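Local structure of lysyl oxidase (Pichia pastoris, 1W7C) at residues A[373-378]-A[398-403]; A[440-445]-A[490-495]. The protein probably oxidises primary amines, including peptidyl lysine side chains, to aldehydes, using a copper ion and a topaquinone cofactor formed from one of its own tyrosines. All coordinates share one frame; numbering follows the deposited sequence.

In the fold
Followed from the N terminus, the chain closes contact 1 before contact 2 opens, so the two stand in series within the enzyme domain. Contact 1 ties the loop 373-378 to strand 391-405 across the hairpin formed by strands 380-388 and 391-405, most of whose residues lie between its two ends. Strand 418-433 then pairs with both 391-405 and 440-446, carrying the sheet from one contact to the next. Contact 2 closes a longer excursion of 44 residues, 17 in strands and none helical, bringing 440-446 to face 488-498 beside the copper. The contact centres lie about 17 Å apart and their nearest atoms about 4 Å apart, without touching. Both contacts also reach the second subunit.

Contact 1: residues A[373-378]-A[398-403]. Unlike the reference sequence in segment 373-378: Ser377 (reference Ala).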
loop_
_atom_site.group_PDB
_atom_site.type_symbol
_atom_site.label_atom_id
_atom_site.label_comp_id
_atom_site.label_asym_id
_atom_site.label_seq_id
_atom_site.Cartn_x
_atom_site.Cartn_y
_atom_site.Cartn_z
ATOM N N TYR A 373 -1.632 -0.082 22.652
ATOM C CA TYR A 373 -0.468 -0.221 21.803
ATOM C C TYR A 373 -0.761 -1.083 20.581
ATOM O O TYR A 373 -0.517 -0.699 19.444
ATOM C CB TYR A 373 0.692 -0.805 22.606
ATOM C CG TYR A 373 1.268 0.196 23.590
ATOM C CD1 TYR A 373 0.700 0.384 24.837
ATOM C CD2 TYR A 373 2.347 1.002 23.232
ATOM C CE1 TYR A 373 1.206 1.331 25.702
ATOM C CE2 TYR A 373 2.874 1.952 24.111
ATOM C CZ TYR A 373 2.283 2.110 25.339
ATOM O OH TYR A 373 2.758 2.994 26.275
ATOM N N ASP A 374 -1.292 -2.271 20.818
ATOM C CA ASP A 374 -1.655 -3.147 19.718
ATOM C C ASP A 374 -2.888 -2.649 18.958
ATOM O O ASP A 374 -2.997 -2.907 17.753
ATOM C CB ASP A 374 -1.892 -4.585 20.172
ATOM C CG ASP A 374 -0.622 -5.354 20.447
ATOM O OD1 ASP A 374 0.465 -5.024 19.914
ATOM O OD2 ASP A 374 -0.669 -6.340 21.226
ATOM N N CYS A 375 -3.807 -2.025 19.672
ATOM C CA CYS A 375 -4.993 -1.381 19.124
ATOM C C CYS A 375 -5.116 -0.028 19.774
ATOM O O CYS A 375 -4.679 0.163 20.943
ATOM C CB CYS A 375 -6.262 -2.202 19.426
ATOM S SG CYS A 375 -6.210 -3.902 18.788
ATOM N N PRO A 376 -5.741 0.937 19.116
ATOM C CA PRO A 376 -6.011 2.217 19.792
ATOM C C PRO A 376 -6.863 2.057 21.040
ATOM O O PRO A 376 -7.602 1.090 21.255
ATOM C CB PRO A 376 -6.744 3.042 18.714
ATOM C CG PRO A 376 -6.392 2.374 17.418
ATOM C CD PRO A 376 -6.245 0.941 17.735
ATOM N N SER A 377 -6.732 3.047 21.903
ATOM C CA SER A 377 -7.413 3.071 23.192
ATOM C C SER A 377 -8.961 3.082 23.067
ATOM O O SER A 377 -9.658 2.672 23.989
ATOM C CB SER A 377 -6.922 4.263 24.023
ATOM O OG SER A 377 -5.526 4.139 24.298
ATOM N N THR A 378 -9.470 3.458 21.891
ATOM C CA THR A 378 -10.915 3.475 21.623
ATOM C C THR A 378 -11.434 2.101 21.180
ATOM O O THR A 378 -12.628 1.952 20.907
ATOM C CB THR A 378 -11.227 4.434 20.500
ATOM O OG1 THR A 378 -10.386 4.094 19.385
ATOM C CG2 THR A 378 -10.916 5.875 20.856
ATOM N N SER A 398 -8.819 -11.088 22.633
ATOM C CA SER A 398 -8.409 -11.919 21.516
ATOM C C SER A 398 -8.430 -11.193 20.161
ATOM O O SER A 398 -7.546 -11.401 19.338
ATOM C CB SER A 398 -9.325 -13.149 21.445
ATOM O OG SER A 398 -8.997 -13.979 20.363
ATOM N N TYR A 399 -9.442 -10.374 19.950
ATOM C CA TYR A 399 -9.476 -9.486 18.810
ATOM C C TYR A 399 -10.061 -8.171 19.228
ATOM O O TYR A 399 -10.720 -8.076 20.254
ATOM C CB TYR A 399 -10.173 -10.106 17.595
ATOM C CG TYR A 399 -11.669 -10.356 17.715
ATOM C CD1 TYR A 399 -12.578 -9.414 17.290
ATOM C CD2 TYR A 399 -12.155 -11.548 18.189
ATOM C CE1 TYR A 399 -13.943 -9.661 17.318
ATOM C CE2 TYR A 399 -13.526 -11.818 18.221
ATOM C CZ TYR A 399 -14.419 -10.863 17.786
ATOM O OH TYR A 399 -15.775 -11.100 17.808
ATOM N N CYS A 400 -9.766 -7.128 18.464
ATOM C CA CYS A 400 -10.277 -5.798 18.770
ATOM C C CYS A 400 -10.972 -5.211 17.564
ATOM O O CYS A 400 -10.680 -5.582 16.406
ATOM C CB CYS A 400 -9.168 -4.834 19.248
ATOM S SG CYS A 400 -8.044 -4.327 17.904
ATOM N N VAL A 401 -11.881 -4.288 17.857
ATOM C CA VAL A 401 -12.642 -3.562 16.879
ATOM C C VAL A 401 -12.535 -2.080 17.167
ATOM O O VAL A 401 -12.739 -1.659 18.300
ATOM C CB VAL A 401 -14.115 -4.009 16.938
ATOM C CG1 VAL A 401 -14.960 -3.248 15.897
ATOM C CG2 VAL A 401 -14.224 -5.556 16.762
ATOM N N PHE A 402 -12.180 -1.277 16.175
ATOM C CA PHE A 402 -12.044 0.150 16.357
ATOM C C PHE A 402 -12.343 0.921 15.091
ATOM O O PHE A 402 -12.176 0.414 13.974
ATOM C CB PHE A 402 -10.658 0.561 16.908
ATOM C CG PHE A 402 -9.495 0.248 15.988
ATOM C CD1 PHE A 402 -8.900 -0.997 16.017
ATOM C CD2 PHE A 402 -8.982 1.224 15.139
ATOM C CE1 PHE A 402 -7.811 -1.293 15.205
ATOM C CE2 PHE A 402 -7.884 0.935 14.322
ATOM C CZ PHE A 402 -7.306 -0.317 14.359
ATOM N N GLU A 403 -12.798 2.156 15.277
ATOM C CA GLU A 403 -12.986 3.076 14.174
ATOM C C GLU A 403 -11.766 3.990 14.060
ATOM O O GLU A 403 -11.380 4.672 14.988
ATOM C CB GLU A 403 -14.248 3.903 14.354
ATOM C CG GLU A 403 -14.594 4.671 13.070
ATOM C CD GLU A 403 -15.893 5.461 13.163
ATOM O OE1 GLU A 403 -16.186 6.046 14.234
ATOM O OE2 GLU A 403 -16.596 5.518 12.124
HETATM O O HOH W 1 -13.794 2.321 18.250
HETATM O O HOH W 2 -11.854 5.518 17.514
#
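Cys375 and Cys400 form a disulfide that fastens a loop to a strand, a buried contact in the enzyme domain well away from the copper, and beside it a proline lies on a phenylalanine ring. The two SG atoms are 2.1 Å apart and the bridge turns through a chi3 of -83°, near the unstrained right angle. Unlike first torsions bring the sulfurs together from Cys375 and Cys400 CA atoms 6.9 Å apart: SG is anti to the carbonyl carbon in Cys375 but between backbone N and carbonyl carbon in Cys400 (chi1 72°). Next along the loop, Pro376 sets its ring edge over one face of Phe402. Its CD sits 3.5 Å from the ring centroid, only 2° from the ring normal, a CH-pi contact, while CG, next to it, leans over the CD2-CE2 side of the same face, 3.6 Å from Phe402 CD2. An alanine in place of Phe402 would probably leave a gap beneath Pro376 and deprive its CD of the aromatic face, with the disulfide left as the main direct tie. Beyond the ring two waters bridge the backbones and one hydroxyl. One donates to Thr378 O and accepts from Glu403 N at 3.1 Å; the other accepts from Thr378 OG1 and donates to Glu403 O, 2.7 Å away. Strand and loop are thus joined covalently at one end and through water at the other. Within the sheet, residues 398-403 lie between strands 380-388 and 418-433, and Ser398 and Tyr399 both face Phe382 in a classic beta bulge. The loop also reaches the dimer interface, where Asp374 forms a salt bridge with Arg412 of the second subunit and Tyr373 meets its Trp713, while strand 284-286 touches Ser377 and Thr378.

Contact 2: residues A[440-445]-A[490-495]; sequences YNFLYK and HVLNYK. With CU (copper (II) ion), chain C.
Strands 440-445 and 490-495 run in roughly the same direction, their axes 12.0 Å apart at closest approach and inclined at 33°, a spacing bridged by side chains rather than by backbone pairing. Two layers face each other here across the interior of the beta sandwich that forms the enzyme domain of copper amine oxidases, and at one end they border the metal site. Tyr440, Phe442 and Tyr444 alternate along one strand to meet His490, Leu492 and Tyr494 on the other. All six side chains are buried. Phe442 and Tyr444 hold CG anti to the carbonyl carbon (chi1 -60° in both), which carries their ring ends nearer the facing strand than their first bonds point. In the middle Leu492 brings CD2 to the edge of the Phe442 ring, 3.7 Å from CE2. Tyr494 reaches the same edge less closely with its hydroxyl, while its own ring edge receives the hydroxyl of Tyr444, whose OH lies 3.5 Å from Tyr494 CE2. Other strands flank this layer: Phe442 stacks on Phe431, and Val456 and Val454 of strand 452-458 touch Leu492 and Tyr494. At the copper end the Tyr440 and His490 rings are steeply inclined, with planes at 78°. Tyr440 also lies close to Asp358, predicted to be the catalytic proton acceptor. A water accepts from His490 ND1 at 2.8 Å and also hydrogen-bonds to Tyr440 OH, linking the two side chains. The other ring nitrogen of His490, NE2, binds the copper at 2.0 Å; His488 and His654 are further ligands, and a water lies 2.2 Å from the metal.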
loop_
_atom_site.group_PDB
_atom_site.type_symbol
_atom_site.label_atom_id
_atom_site.label_comp_id
_atom_site.label_asym_id
_atom_site.label_seq_id
_atom_site.Cartn_x
_atom_site.Cartn_y
_atom_site.Cartn_z
ATOM N N TYR A 440 2.463 -11.819 13.823
ATOM C CA TYR A 440 1.676 -11.509 12.633
ATOM C C TYR A 440 0.479 -10.668 13.027
ATOM O O TYR A 440 -0.292 -11.021 13.915
ATOM C CB TYR A 440 1.179 -12.783 11.965
ATOM C CG TYR A 440 2.290 -13.604 11.399
ATOM C CD1 TYR A 440 2.888 -13.235 10.209
ATOM C CD2 TYR A 440 2.745 -14.759 12.036
ATOM C CE1 TYR A 440 3.926 -13.986 9.645
ATOM C CE2 TYR A 440 3.791 -15.530 11.470
ATOM C CZ TYR A 440 4.371 -15.135 10.271
ATOM O OH TYR A 440 5.401 -15.857 9.727
ATOM N N ASN A 441 0.328 -9.549 12.336
ATOM C CA ASN A 441 -0.660 -8.542 12.649
ATOM C C ASN A 441 -1.654 -8.512 11.504
ATOM O O ASN A 441 -1.293 -8.132 10.380
ATOM C CB ASN A 441 0.081 -7.215 12.825
ATOM C CG ASN A 441 -0.806 -6.099 13.288
ATOM O OD1 ASN A 441 -2.029 -6.116 13.061
ATOM N ND2 ASN A 441 -0.195 -5.120 13.971
ATOM N N PHE A 442 -2.893 -8.933 11.780
ATOM C CA PHE A 442 -3.937 -9.083 10.759
ATOM C C PHE A 442 -4.942 -7.964 10.922
ATOM O O PHE A 442 -5.417 -7.715 12.036
ATOM C CB PHE A 442 -4.664 -10.416 10.916
ATOM C CG PHE A 442 -3.766 -11.636 10.788
ATOM C CD1 PHE A 442 -3.392 -12.314 11.941
ATOM C CD2 PHE A 442 -3.309 -12.097 9.574
ATOM C CE1 PHE A 442 -2.577 -13.427 11.854
ATOM C CE2 PHE A 442 -2.513 -13.195 9.501
ATOM C CZ PHE A 442 -2.138 -13.854 10.643
ATOM N N LEU A 443 -5.271 -7.286 9.825
ATOM C CA LEU A 443 -6.210 -6.174 9.861
ATOM C C LEU A 443 -7.217 -6.322 8.717
ATOM O O LEU A 443 -6.858 -6.634 7.601
ATOM C CB LEU A 443 -5.458 -4.844 9.760
ATOM C CG LEU A 443 -6.298 -3.599 9.906
ATOM C CD1 LEU A 443 -6.868 -3.465 11.303
ATOM C CD2 LEU A 443 -5.482 -2.377 9.565
ATOM N N TYR A 444 -8.474 -6.035 9.038
ATOM C CA TYR A 444 -9.593 -5.993 8.120
ATOM C C TYR A 444 -10.196 -4.586 8.286
ATOM O O TYR A 444 -10.652 -4.236 9.371
ATOM C CB TYR A 444 -10.596 -7.111 8.449
ATOM C CG TYR A 444 -9.999 -8.464 8.346
ATOM C CD1 TYR A 444 -9.257 -9.012 9.376
ATOM C CD2 TYR A 444 -10.127 -9.211 7.179
ATOM C CE1 TYR A 444 -8.608 -10.254 9.236
ATOM C CE2 TYR A 444 -9.502 -10.442 7.045
ATOM C CZ TYR A 444 -8.787 -10.982 8.074
ATOM O OH TYR A 444 -8.206 -12.223 7.886
ATOM N N LYS A 445 -10.198 -3.809 7.189
ATOM C CA LYS A 445 -10.531 -2.391 7.219
ATOM C C LYS A 445 -11.664 -2.131 6.230
ATOM O O LYS A 445 -11.535 -2.412 5.028
ATOM C CB LYS A 445 -9.274 -1.617 6.827
ATOM C CG LYS A 445 -9.493 -0.099 6.857
ATOM C CD LYS A 445 -8.278 0.671 6.310
ATOM C CE LYS A 445 -7.053 0.608 7.253
ATOM N NZ LYS A 445 -7.245 1.249 8.571
ATOM N N HIS A 490 7.395 -15.640 3.117
ATOM C CA HIS A 490 6.120 -15.715 3.826
ATOM C C HIS A 490 5.035 -15.730 2.749
ATOM O O HIS A 490 5.054 -14.864 1.875
ATOM C CB HIS A 490 5.886 -14.485 4.678
ATOM C CG HIS A 490 6.887 -14.290 5.769
ATOM N ND1 HIS A 490 6.741 -14.838 7.023
ATOM C CD2 HIS A 490 7.997 -13.506 5.820
ATOM C CE1 HIS A 490 7.737 -14.432 7.790
ATOM N NE2 HIS A 490 8.522 -13.631 7.078
ATOM N N VAL A 491 4.086 -16.662 2.813
ATOM C CA VAL A 491 2.936 -16.642 1.916
ATOM C C VAL A 491 1.693 -17.009 2.714
ATOM O O VAL A 491 1.736 -17.927 3.550
ATOM C CB VAL A 491 3.074 -17.536 0.660
ATOM C CG1 VAL A 491 2.092 -17.074 -0.422
ATOM C CG2 VAL A 491 4.490 -17.545 0.124
ATOM N N LEU A 492 0.614 -16.284 2.504
ATOM C CA LEU A 492 -0.648 -16.414 3.263
ATOM C C LEU A 492 -1.755 -16.621 2.227
ATOM O O LEU A 492 -1.797 -15.893 1.241
ATOM C CB LEU A 492 -0.983 -15.144 4.079
ATOM C CG LEU A 492 -0.108 -14.805 5.246
ATOM C CD1 LEU A 492 1.133 -14.075 4.794
ATOM C CD2 LEU A 492 -0.880 -13.961 6.270
ATOM N N ASN A 493 -2.666 -17.554 2.484
ATOM C CA ASN A 493 -3.812 -17.837 1.621
ATOM C C ASN A 493 -5.083 -17.389 2.315
ATOM O O ASN A 493 -5.311 -17.735 3.472
ATOM C CB ASN A 493 -3.907 -19.333 1.322
ATOM C CG ASN A 493 -4.946 -19.656 0.298
ATOM O OD1 ASN A 493 -5.938 -20.322 0.609
ATOM N ND2 ASN A 493 -4.716 -19.245 -0.965
ATOM N N TYR A 494 -5.915 -16.651 1.577
ATOM C CA TYR A 494 -7.241 -16.270 2.038
ATOM C C TYR A 494 -8.317 -16.866 1.130
ATOM O O TYR A 494 -8.280 -16.744 -0.080
ATOM C CB TYR A 494 -7.388 -14.755 2.018
ATOM C CG TYR A 494 -6.522 -14.003 3.021
ATOM C CD1 TYR A 494 -5.194 -13.733 2.720
ATOM C CD2 TYR A 494 -7.020 -13.564 4.224
ATOM C CE1 TYR A 494 -4.391 -13.062 3.636
ATOM C CE2 TYR A 494 -6.251 -12.898 5.118
ATOM C CZ TYR A 494 -4.928 -12.639 4.813
ATOM O OH TYR A 494 -4.145 -11.926 5.701
ATOM N N LYS A 495 -9.316 -17.481 1.752
ATOM C CA LYS A 495 -10.519 -17.917 1.055
ATOM C C LYS A 495 -11.473 -16.732 0.999
ATOM O O LYS A 495 -11.914 -16.238 2.049
ATOM C CB LYS A 495 -11.157 -19.088 1.783
ATOM C CG LYS A 495 -12.313 -19.713 1.050
ATOM C CD LYS A 495 -12.965 -20.781 1.925
ATOM C CE LYS A 495 -14.077 -21.557 1.195
ATOM N NZ LYS A 495 -14.753 -22.480 2.174
HETATM CU CU CU C . 10.331 -12.876 7.555
HETATM O O HOH W 3 4.548 -16.533 7.083
HETATM O O HOH W 4 10.609 -13.278 9.707
#